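Local coordinates for glycosyl transferase (Staphylococcus aureus, PDB 5U02), which is a glycosyl transferase of the TarS family, modelled here as an N-terminal helical linker region followed by C-terminal beta-sheet domains, three chains to the assembly, at residues D214-V219 with V225-V230; M318-Q321 with V327-L330. All blocks are in the same frame, centred on the assembly; numbering follows the deposited sequence.

Interaction 1. Residues D214-V219 with V225-V230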
loop_
_atom_site.group_PDB
_atom_site.type_symbol
_atom_site.label_atom_id
_atom_site.label_comp_id
_atom_site.label_asym_id
_atom_site.label_seq_id
_atom_site.Cartn_x
_atom_site.Cartn_y
_atom_site.Cartn_z
ATOM N N ASP A 214 -10.614 18.094 -7.151
ATOM C CA ASP A 214 -9.891 17.889 -8.393
ATOM C C ASP A 214 -9.016 16.646 -8.278
ATOM O O ASP A 214 -8.490 16.341 -7.204
ATOM C CB ASP A 214 -9.052 19.121 -8.748
ATOM C CG ASP A 214 -9.883 20.410 -8.792
ATOM O OD1 ASP A 214 -10.789 20.481 -9.642
ATOM O OD2 ASP A 214 -9.572 21.365 -8.048
ATOM N N VAL A 215 -8.885 15.915 -9.381
ATOM C CA VAL A 215 -8.192 14.626 -9.390
ATOM C C VAL A 215 -6.758 14.833 -9.864
ATOM O O VAL A 215 -6.527 15.387 -10.945
ATOM C CB VAL A 215 -8.923 13.603 -10.274
ATOM C CG1 VAL A 215 -8.278 12.229 -10.153
ATOM C CG2 VAL A 215 -10.402 13.529 -9.893
ATOM N N PHE A 216 -5.800 14.392 -9.051
ATOM C CA PHE A 216 -4.388 14.368 -9.401
ATOM C C PHE A 216 -3.852 12.947 -9.263
ATOM O O PHE A 216 -4.395 12.122 -8.521
ATOM C CB PHE A 216 -3.553 15.291 -8.497
ATOM C CG PHE A 216 -3.847 16.759 -8.654
ATOM C CD1 PHE A 216 -4.999 17.308 -8.125
ATOM C CD2 PHE A 216 -2.944 17.596 -9.295
ATOM C CE1 PHE A 216 -5.259 18.662 -8.253
ATOM C CE2 PHE A 216 -3.201 18.953 -9.422
ATOM C CZ PHE A 216 -4.357 19.484 -8.902
ATOM N N LEU A 217 -2.768 12.670 -9.980
ATOM C CA LEU A 217 -1.951 11.489 -9.740
ATOM C C LEU A 217 -0.629 11.939 -9.136
ATOM O O LEU A 217 0.104 12.719 -9.755
ATOM C CB LEU A 217 -1.699 10.698 -11.022
ATOM C CG LEU A 217 -0.838 9.451 -10.789
ATOM C CD1 LEU A 217 -1.653 8.366 -10.097
ATOM C CD2 LEU A 217 -0.237 8.920 -12.082
ATOM N N GLU A 218 -0.334 11.462 -7.932
ATOM C CA GLU A 218 0.936 11.744 -7.281
ATOM C C GLU A 218 1.919 10.630 -7.608
ATOM O O GLU A 218 1.581 9.448 -7.495
ATOM C CB GLU A 218 0.761 11.868 -5.766
ATOM C CG GLU A 218 2.052 12.133 -5.016
ATOM C CD GLU A 218 1.975 11.726 -3.556
ATOM O OE1 GLU A 218 1.568 12.562 -2.722
ATOM O OE2 GLU A 218 2.316 10.566 -3.244
ATOM N N VAL A 219 3.125 11.012 -8.026
ATOM C CA VAL A 219 4.185 10.077 -8.388
ATOM C C VAL A 219 5.428 10.452 -7.594
ATOM O O VAL A 219 5.984 11.538 -7.788
ATOM C CB VAL A 219 4.485 10.100 -9.896
ATOM C CG1 VAL A 219 5.707 9.248 -10.203
ATOM C CG2 VAL A 219 3.274 9.623 -10.685
ATOM N N VAL A 225 8.499 14.689 -5.670
ATOM C CA VAL A 225 7.081 14.418 -5.873
ATOM C C VAL A 225 6.597 15.160 -7.110
ATOM O O VAL A 225 6.836 16.366 -7.257
ATOM C CB VAL A 225 6.251 14.815 -4.641
ATOM C CG1 VAL A 225 4.803 14.437 -4.850
ATOM C CG2 VAL A 225 6.804 14.148 -3.391
ATOM N N PHE A 226 5.916 14.441 -7.995
ATOM C CA PHE A 226 5.213 15.038 -9.119
ATOM C C PHE A 226 3.719 15.060 -8.825
ATOM O O PHE A 226 3.156 14.078 -8.331
ATOM C CB PHE A 226 5.473 14.265 -10.414
ATOM C CG PHE A 226 6.900 14.317 -10.877
ATOM C CD1 PHE A 226 7.447 15.497 -11.358
ATOM C CD2 PHE A 226 7.693 13.183 -10.839
ATOM C CE1 PHE A 226 8.760 15.546 -11.786
ATOM C CE2 PHE A 226 9.008 13.225 -11.268
ATOM C CZ PHE A 226 9.542 14.408 -11.741
ATOM N N GLU A 227 3.088 16.189 -9.115
ATOM C CA GLU A 227 1.642 16.334 -9.023
ATOM C C GLU A 227 1.128 16.477 -10.449
ATOM O O GLU A 227 1.348 17.509 -11.091
ATOM C CB GLU A 227 1.268 17.541 -8.163
ATOM C CG GLU A 227 -0.035 17.395 -7.392
ATOM C CD GLU A 227 -0.519 18.717 -6.811
ATOM O OE1 GLU A 227 -1.502 18.711 -6.038
ATOM O OE2 GLU A 227 0.084 19.763 -7.133
ATOM N N VAL A 228 0.469 15.443 -10.960
ATOM C CA VAL A 228 -0.006 15.440 -12.340
ATOM C C VAL A 228 -1.524 15.538 -12.318
ATOM O O VAL A 228 -2.206 14.622 -11.839
ATOM C CB VAL A 228 0.457 14.197 -13.110
ATOM C CG1 VAL A 228 -0.090 14.239 -14.540
ATOM C CG2 VAL A 228 1.970 14.117 -13.119
ATOM N N ARG A 229 -2.052 16.652 -12.837
ATOM C CA ARG A 229 -3.493 16.820 -12.984
ATOM C C ARG A 229 -3.973 15.957 -14.142
ATOM O O ARG A 229 -3.349 15.935 -15.208
ATOM C CB ARG A 229 -3.830 18.298 -13.214
ATOM C CG ARG A 229 -5.311 18.614 -13.325
ATOM C CD ARG A 229 -5.869 18.960 -11.959
ATOM N NE ARG A 229 -7.212 19.501 -11.998
ATOM C CZ ARG A 229 -8.309 18.755 -12.105
ATOM N NH1 ARG A 229 -8.214 17.436 -12.211
ATOM N NH2 ARG A 229 -9.519 19.317 -12.128
ATOM N N VAL A 230 -5.059 15.214 -13.926
ATOM C CA VAL A 230 -5.450 14.175 -14.869
ATOM C C VAL A 230 -6.830 14.465 -15.439
ATOM O O VAL A 230 -7.660 15.145 -14.823
ATOM C CB VAL A 230 -5.417 12.771 -14.223
ATOM C CG1 VAL A 230 -4.027 12.463 -13.681
ATOM C CG2 VAL A 230 -6.460 12.657 -13.134
#
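The ring of F216 is clasped between R229 and E227, next-but-one neighbours on the returning strand of an antiparallel beta hairpin in the first TarS C-terminal domain. R229 CD lies 3.5 Å from F216 CZ and makes a CH-pi contact over one ring face. Over the opposite face the E227 carboxylate lies nearly flat, its plane 19° from the ring, with E227 CG 3.5 Å from F216 CD2. K172, on the adjoining strand 168-175, pairs with that carboxylate. A turn about the CB-CG bond of R229 (chi2 91°) brings its guanidinium face over D214 CB; R229 NH2 forms a salt bridge 3.0 Å from D214 OD1, an oxygen also bound by R176 and S268. On the other face of the sheet V215 CG1 meets V230 CG2 at 3.5 Å, while V139 covers L217, V228 and V230. L217 pairs with V228 and V219 with F226 through two backbone hydrogen bonds each. Where strand 224-229 ends, V215 O takes two weak bonds, from V230 N at 3.3 Å and from R229 NH1 at 2.9 Å, the latter bent to 130° at hydrogen; NH1 also bonds to I267 O.

Interaction 2. Residues M318-Q321 with V327-L330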
loop_
_atom_site.group_PDB
_atom_site.type_symbol
_atom_site.label_atom_id
_atom_site.label_comp_id
_atom_site.label_asym_id
_atom_site.label_seq_id
_atom_site.Cartn_x
_atom_site.Cartn_y
_atom_site.Cartn_z
ATOM N N MET A 318 -33.383 -7.953 -7.497
ATOM C CA MET A 318 -32.185 -7.852 -8.323
ATOM C C MET A 318 -32.195 -6.506 -9.030
ATOM O O MET A 318 -33.160 -6.176 -9.729
ATOM C CB MET A 318 -32.109 -8.997 -9.332
ATOM C CG MET A 318 -31.270 -10.174 -8.852
ATOM S SD MET A 318 -29.503 -9.842 -9.011
ATOM C CE MET A 318 -29.417 -9.443 -10.755
ATOM N N LEU A 319 -31.127 -5.734 -8.843
ATOM C CA LEU A 319 -31.024 -4.400 -9.415
ATOM C C LEU A 319 -30.266 -4.468 -10.731
ATOM O O LEU A 319 -29.216 -5.112 -10.817
ATOM C CB LEU A 319 -30.321 -3.443 -8.448
ATOM C CG LEU A 319 -30.294 -1.947 -8.787
ATOM C CD1 LEU A 319 -30.214 -1.104 -7.522
ATOM C CD2 LEU A 319 -29.140 -1.584 -9.719
ATOM N N SER A 320 -30.797 -3.797 -11.749
ATOM C CA SER A 320 -30.123 -3.689 -13.033
ATOM C C SER A 320 -30.300 -2.276 -13.565
ATOM O O SER A 320 -31.375 -1.682 -13.435
ATOM C CB SER A 320 -30.656 -4.714 -14.039
ATOM O OG SER A 320 -32.038 -4.520 -14.271
ATOM N N GLN A 321 -29.232 -1.741 -14.147
ATOM C CA GLN A 321 -29.232 -0.396 -14.715
ATOM C C GLN A 321 -29.742 -0.500 -16.146
ATOM O O GLN A 321 -28.978 -0.791 -17.069
ATOM C CB GLN A 321 -27.835 0.210 -14.648
ATOM C CG GLN A 321 -27.791 1.689 -14.962
ATOM C CD GLN A 321 -27.748 2.541 -13.713
ATOM O OE1 GLN A 321 -27.180 2.144 -12.696
ATOM N NE2 GLN A 321 -28.365 3.713 -13.776
ATOM N N VAL A 327 -33.300 2.608 -13.388
ATOM C CA VAL A 327 -32.841 1.429 -12.673
ATOM C C VAL A 327 -34.055 0.575 -12.349
ATOM O O VAL A 327 -35.089 1.099 -11.919
ATOM C CB VAL A 327 -32.082 1.819 -11.390
ATOM C CG1 VAL A 327 -32.026 0.663 -10.426
ATOM C CG2 VAL A 327 -30.681 2.292 -11.738
ATOM N N GLU A 328 -33.937 -0.730 -12.563
ATOM C CA GLU A 328 -35.007 -1.670 -12.266
ATOM C C GLU A 328 -34.592 -2.575 -11.116
ATOM O O GLU A 328 -33.485 -3.124 -11.115
ATOM C CB GLU A 328 -35.362 -2.512 -13.491
ATOM C CG GLU A 328 -36.317 -3.648 -13.183
ATOM C CD GLU A 328 -36.430 -4.632 -14.324
ATOM O OE1 GLU A 328 -37.210 -4.366 -15.257
ATOM O OE2 GLU A 328 -35.733 -5.666 -14.291
ATOM N N ILE A 329 -35.482 -2.729 -10.144
ATOM C CA ILE A 329 -35.293 -3.663 -9.047
ATOM C C ILE A 329 -36.360 -4.732 -9.216
ATOM O O ILE A 329 -37.541 -4.491 -8.944
ATOM C CB ILE A 329 -35.381 -2.980 -7.679
ATOM C CG1 ILE A 329 -34.264 -1.937 -7.541
ATOM C CG2 ILE A 329 -35.280 -4.016 -6.566
ATOM C CD1 ILE A 329 -34.312 -1.134 -6.259
ATOM N N LEU A 330 -35.946 -5.904 -9.699
ATOM C CA LEU A 330 -36.848 -7.035 -9.916
ATOM C C LEU A 330 -37.024 -7.768 -8.592
ATOM O O LEU A 330 -36.137 -8.504 -8.155
ATOM C CB LEU A 330 -36.295 -7.960 -10.993
ATOM C CG LEU A 330 -37.083 -9.236 -11.290
ATOM C CD1 LEU A 330 -38.488 -8.897 -11.768
ATOM C CD2 LEU A 330 -36.356 -10.107 -12.312
HETATM O O HOH W 1 -33.537 -6.184 -12.689
#
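V327 packs between L319 and Q321 on one face of an antiparallel beta hairpin, strands 313-323 and 326-331, in the second TarS C-terminal domain. From its CB, 4.1 Å from S320 O, the side chain forks. CG1, anti to the backbone N (chi1 160°), reaches L319, coming within 3.5 Å of L319 CG and lying slightly farther from its two methyls. CG2 takes the other direction, toward the amide of Q321, and touches Q321 NE2 at 3.4 Å. That amide is held by the backbone of the loop before strand 304-310, NE2 bonding to Y299 O and OE1 to F301 N, and F301 itself packs on V327 and L319. I329 extends the apolar row, its CG1 meeting L319 CD1.

The other face is more polar around S320 and E328. A water sits between the strands, within hydrogen-bonding distance of S320 OG (2.7 Å), M318 O (3.0 Å) and E328 OE2 (2.8 Å). Further along this face M318 and L330 pack against V309 and D313 of the second subunit. Backbone bonds pair M318 with L330 and S320 with E328, two each. At 3.9 Å, S320 OG and E328 OE2 do not bond directly, so water links these two side chains and M318 O across the strands, while apolar contact holds the side of L319, V327 and I329.

Both contacts are largely buried and lie in separate beta hairpins that share no strand: interaction 1 belongs to the first C-terminal domain and interaction 2 to the second. Their centres are about 36 Å apart and their nearest atoms about 20 Å apart, so neither touches the other. Interaction 1 lies near the middle of the chain, where charged side chains flank an aromatic ring and charges on neighbouring strands complete the network. Interaction 2 lies toward the C-terminal end, joining neighbouring strands within a seven-stranded sheet; its cross-strand polar link between side chains runs through a water, with no salt bridge between the segments, and a second subunit approaches one end.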